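Long-range contact in bifunctional cytochrome P450/NADPH--P450 reductase (Deinococcus aerius, PDB 7F3H), which probably hydroxylates organic substrates at a haem iron, with electrons from NADPH passed on by a reductase fused to the same polypeptide: residues M123-W134 against D147-L158. Sequence-based numbering, arbitrary orientation.
Sequences MLEVAQALVGKW and DMTRLTLDTISL
Two antiparallel helices of the cytochrome P450 fold, 113-137 and 144-161, pack here through 123-134 and 147-158, their segment axes 8.9 Å apart. At one end the Asp147 carboxylate is gripped by two donors of the facing helix: Lys133 NZ comes in on the syn lone pair of OD1 at 2.6 Å, while Trp134 NE1 meets OD2 from the anti side at 2.8 Å, tilted out of the carboxylate plane. Arg150 NH1, also paired with Asp146, probably reaches OD1 too. Lys133 spans the gap with a fully extended chain. An alanine in place of Asp147 would remove both acceptors and is likely to leave the indole N-H and the lysine charge without their mates. Met148, its chain bent at both chi2 and chi3, brings CE to 3.4 Å from Trp134 CZ2, and Leu130 CD1 lies over one face of that indole, offset towards its rim. Towards the other end, Val126 fits as a knob among Leu151, Asp154, Thr155 and Leu158. Thr155 OG1 donates to Leu151 O and accepts from a water that also donates to Met123 O, bridging the helices. Helix 408-425 touches Met123, Ala127 and Thr155, helix 254-285 packs against Met148 and Leu151, and Ile156 touches the haem.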
loop_
_atom_site.group_PDB
_atom_site.type_symbol
_atom_site.label_atom_id
_atom_site.label_comp_id
_atom_site.label_asym_id
_atom_site.label_seq_id
_atom_site.Cartn_x
_atom_site.Cartn_y
_atom_site.Cartn_z
ATOM N N MET A 123 -10.689 13.950 4.022
ATOM C CA MET A 123 -10.084 12.980 4.928
ATOM C C MET A 123 -10.680 13.128 6.323
ATOM O O MET A 123 -11.065 12.138 6.973
ATOM C CB MET A 123 -8.567 13.155 4.963
ATOM C CG MET A 123 -7.884 13.084 3.598
ATOM S SD MET A 123 -6.138 13.548 3.812
ATOM C CE MET A 123 -5.332 12.679 2.469
ATOM N N LEU A 124 -10.790 14.373 6.794
ATOM C CA LEU A 124 -11.308 14.582 8.138
ATOM C C LEU A 124 -12.738 14.082 8.241
ATOM O O LEU A 124 -13.109 13.423 9.227
ATOM C CB LEU A 124 -11.200 16.057 8.522
ATOM C CG LEU A 124 -11.715 16.561 9.875
ATOM C CD1 LEU A 124 -10.858 16.106 11.086
ATOM C CD2 LEU A 124 -11.773 18.085 9.796
ATOM N N GLU A 125 -13.535 14.294 7.196
ATOM C CA GLU A 125 -14.921 13.860 7.288
ATOM C C GLU A 125 -14.965 12.373 7.573
ATOM O O GLU A 125 -15.734 11.910 8.429
ATOM C CB GLU A 125 -15.686 14.195 6.011
ATOM C CG GLU A 125 -17.170 13.749 6.032
ATOM C CD GLU A 125 -17.852 13.965 4.675
ATOM O OE1 GLU A 125 -17.680 15.061 4.069
ATOM O OE2 GLU A 125 -18.536 13.029 4.199
ATOM N N VAL A 126 -14.129 11.607 6.863
ATOM C CA VAL A 126 -14.171 10.168 7.048
ATOM C C VAL A 126 -13.571 9.798 8.405
ATOM O O VAL A 126 -14.158 9.008 9.158
ATOM C CB VAL A 126 -13.475 9.457 5.873
ATOM C CG1 VAL A 126 -13.512 7.979 6.092
ATOM C CG2 VAL A 126 -14.164 9.799 4.540
ATOM N N ALA A 127 -12.436 10.420 8.769
ATOM C CA ALA A 127 -11.768 10.066 10.018
ATOM C C ALA A 127 -12.711 10.254 11.208
ATOM O O ALA A 127 -12.839 9.360 12.068
ATOM C CB ALA A 127 -10.481 10.885 10.169
ATOM N N GLN A 128 -13.443 11.377 11.225
ATOM C CA GLN A 128 -14.407 11.641 12.293
ATOM C C GLN A 128 -15.469 10.544 12.359
ATOM O O GLN A 128 -15.827 10.083 13.451
ATOM C CB GLN A 128 -15.034 13.031 12.083
ATOM C CG GLN A 128 -14.076 14.183 12.440
ATOM C CD GLN A 128 -14.622 15.558 12.109
ATOM O OE1 GLN A 128 -15.329 15.750 11.113
ATOM N NE2 GLN A 128 -14.280 16.538 12.935
ATOM N N ALA A 129 -15.913 10.047 11.200
ATOM C CA ALA A 129 -16.892 8.960 11.190
ATOM C C ALA A 129 -16.331 7.694 11.832
ATOM O O ALA A 129 -17.023 7.039 12.632
ATOM C CB ALA A 129 -17.361 8.689 9.767
ATOM N N LEU A 130 -15.060 7.367 11.545
ATOM C CA LEU A 130 -14.395 6.263 12.239
ATOM C C LEU A 130 -14.463 6.472 13.736
ATOM O O LEU A 130 -14.953 5.614 14.475
ATOM C CB LEU A 130 -12.930 6.158 11.806
ATOM C CG LEU A 130 -11.990 5.283 12.655
ATOM C CD1 LEU A 130 -12.078 3.824 12.291
ATOM C CD2 LEU A 130 -10.607 5.722 12.454
ATOM N N VAL A 131 -14.017 7.645 14.195
ATOM C CA VAL A 131 -14.010 7.932 15.626
ATOM C C VAL A 131 -15.414 7.773 16.196
ATOM O O VAL A 131 -15.608 7.154 17.264
ATOM C CB VAL A 131 -13.428 9.338 15.871
ATOM C CG1 VAL A 131 -13.531 9.751 17.346
ATOM C CG2 VAL A 131 -11.988 9.391 15.391
ATOM N N GLY A 132 -16.416 8.284 15.459
ATOM C CA GLY A 132 -17.803 8.135 15.884
ATOM C C GLY A 132 -18.187 6.692 16.131
ATOM O O GLY A 132 -18.737 6.355 17.181
ATOM N N LYS A 133 -17.856 5.808 15.181
ATOM C CA LYS A 133 -18.148 4.392 15.371
ATOM C C LYS A 133 -17.469 3.865 16.628
ATOM O O LYS A 133 -18.104 3.211 17.462
ATOM C CB LYS A 133 -17.710 3.584 14.151
ATOM C CG LYS A 133 -18.181 2.130 14.218
ATOM C CD LYS A 133 -17.717 1.332 12.998
ATOM C CE LYS A 133 -18.015 -0.154 13.120
ATOM N NZ LYS A 133 -17.279 -0.923 12.089
ATOM N N TRP A 134 -16.191 4.200 16.818
ATOM C CA TRP A 134 -15.494 3.654 17.970
ATOM C C TRP A 134 -16.062 4.240 19.251
ATOM O O TRP A 134 -16.235 3.514 20.239
ATOM C CB TRP A 134 -13.994 3.894 17.835
ATOM C CG TRP A 134 -13.340 3.064 16.760
ATOM C CD1 TRP A 134 -13.961 2.364 15.756
ATOM C CD2 TRP A 134 -11.927 2.875 16.559
ATOM N NE1 TRP A 134 -13.016 1.747 14.947
ATOM C CE2 TRP A 134 -11.766 2.050 15.418
ATOM C CE3 TRP A 134 -10.780 3.335 17.227
ATOM C CZ2 TRP A 134 -10.511 1.674 14.942
ATOM C CZ3 TRP A 134 -9.542 2.963 16.753
ATOM C CH2 TRP A 134 -9.412 2.138 15.623
ATOM N N ASP A 147 -12.104 -1.909 9.987
ATOM C CA ASP A 147 -12.439 -0.500 10.092
ATOM C C ASP A 147 -11.428 0.397 9.379
ATOM O O ASP A 147 -11.803 1.462 8.880
ATOM C CB ASP A 147 -12.564 -0.120 11.551
ATOM C CG ASP A 147 -13.912 -0.457 12.112
ATOM O OD1 ASP A 147 -14.812 -0.829 11.325
ATOM O OD2 ASP A 147 -14.072 -0.349 13.335
ATOM N N MET A 148 -10.151 -0.021 9.290
ATOM C CA MET A 148 -9.182 0.737 8.497
ATOM C C MET A 148 -9.511 0.666 7.000
ATOM O O MET A 148 -9.381 1.669 6.286
ATOM C CB MET A 148 -7.759 0.218 8.763
ATOM C CG MET A 148 -7.241 0.457 10.176
ATOM S SD MET A 148 -7.429 2.171 10.775
ATOM C CE MET A 148 -8.586 1.996 12.104
ATOM N N THR A 149 -9.924 -0.512 6.507
ATOM C CA THR A 149 -10.399 -0.628 5.125
ATOM C C THR A 149 -11.607 0.241 4.856
ATOM O O THR A 149 -11.690 0.877 3.800
ATOM C CB THR A 149 -10.695 -2.085 4.784
ATOM O OG1 THR A 149 -9.466 -2.820 4.703
ATOM C CG2 THR A 149 -11.623 -2.250 3.577
ATOM N N ARG A 150 -12.563 0.267 5.782
ATOM C CA ARG A 150 -13.635 1.247 5.661
ATOM C C ARG A 150 -13.074 2.666 5.546
ATOM O O ARG A 150 -13.423 3.412 4.611
ATOM C CB ARG A 150 -14.573 1.146 6.855
ATOM C CG ARG A 150 -15.338 -0.146 6.928
ATOM C CD ARG A 150 -16.376 -0.065 8.023
ATOM N NE ARG A 150 -17.452 -1.002 7.751
ATOM C CZ ARG A 150 -17.522 -2.192 8.328
ATOM N NH1 ARG A 150 -16.588 -2.542 9.200
ATOM N NH2 ARG A 150 -18.518 -3.022 8.058
ATOM N N LEU A 151 -12.188 3.050 6.483
ATOM C CA LEU A 151 -11.608 4.388 6.481
ATOM C C LEU A 151 -11.035 4.728 5.117
ATOM O O LEU A 151 -11.425 5.721 4.496
ATOM C CB LEU A 151 -10.528 4.522 7.561
ATOM C CG LEU A 151 -9.667 5.802 7.541
ATOM C CD1 LEU A 151 -10.463 7.025 8.000
ATOM C CD2 LEU A 151 -8.426 5.632 8.426
ATOM N N THR A 152 -10.130 3.884 4.622
ATOM C CA THR A 152 -9.377 4.217 3.418
ATOM C C THR A 152 -10.247 4.137 2.162
ATOM O O THR A 152 -10.149 5.003 1.292
ATOM C CB THR A 152 -8.140 3.320 3.314
ATOM O OG1 THR A 152 -8.529 1.937 3.352
ATOM C CG2 THR A 152 -7.184 3.609 4.469
ATOM N N LEU A 153 -11.141 3.145 2.059
ATOM C CA LEU A 153 -12.067 3.117 0.933
ATOM C C LEU A 153 -12.919 4.377 0.889
ATOM O O LEU A 153 -13.026 5.023 -0.151
ATOM C CB LEU A 153 -12.945 1.882 0.997
ATOM C CG LEU A 153 -12.352 0.597 0.432
ATOM C CD1 LEU A 153 -13.343 -0.579 0.610
ATOM C CD2 LEU A 153 -11.916 0.773 -1.035
ATOM N N ASP A 154 -13.551 4.740 2.001
ATOM C CA ASP A 154 -14.376 5.946 1.989
ATOM C C ASP A 154 -13.559 7.183 1.663
ATOM O O ASP A 154 -14.012 8.058 0.913
ATOM C CB ASP A 154 -15.074 6.116 3.324
ATOM C CG ASP A 154 -16.342 5.324 3.391
ATOM O OD1 ASP A 154 -16.451 4.374 2.597
ATOM O OD2 ASP A 154 -17.208 5.622 4.245
ATOM N N THR A 155 -12.354 7.280 2.213
ATOM C CA THR A 155 -11.548 8.471 1.990
ATOM C C THR A 155 -11.145 8.570 0.525
ATOM O O THR A 155 -11.291 9.628 -0.111
ATOM C CB THR A 155 -10.325 8.455 2.902
ATOM O OG1 THR A 155 -10.758 8.386 4.272
ATOM C CG2 THR A 155 -9.549 9.723 2.731
ATOM N N ILE A 156 -10.606 7.481 -0.021
ATOM C CA ILE A 156 -10.168 7.558 -1.397
ATOM C C ILE A 156 -11.379 7.738 -2.321
ATOM O O ILE A 156 -11.281 8.455 -3.310
ATOM C CB ILE A 156 -9.270 6.347 -1.748
ATOM C CG1 ILE A 156 -8.414 6.667 -2.961
ATOM C CG2 ILE A 156 -10.068 5.145 -2.103
ATOM C CD1 ILE A 156 -7.600 7.960 -2.808
ATOM N N SER A 157 -12.557 7.185 -1.975
ATOM C CA SER A 157 -13.768 7.344 -2.801
ATOM C C SER A 157 -14.284 8.779 -2.793
ATOM O O SER A 157 -14.705 9.302 -3.835
ATOM C CB SER A 157 -14.873 6.394 -2.322
ATOM O OG SER A 157 -14.504 5.027 -2.456
ATOM N N LEU A 158 -14.293 9.412 -1.622
ATOM C CA LEU A 158 -14.729 10.801 -1.504
ATOM C C LEU A 158 -13.764 11.751 -2.208
ATOM O O LEU A 158 -14.188 12.638 -2.963
ATOM C CB LEU A 158 -14.835 11.181 -0.026
ATOM C CG LEU A 158 -15.499 12.512 0.365
ATOM C CD1 LEU A 158 -16.894 12.690 -0.308
ATOM C CD2 LEU A 158 -15.536 12.762 1.904
HETATM O O HOH W 1 -9.199 9.850 5.890
#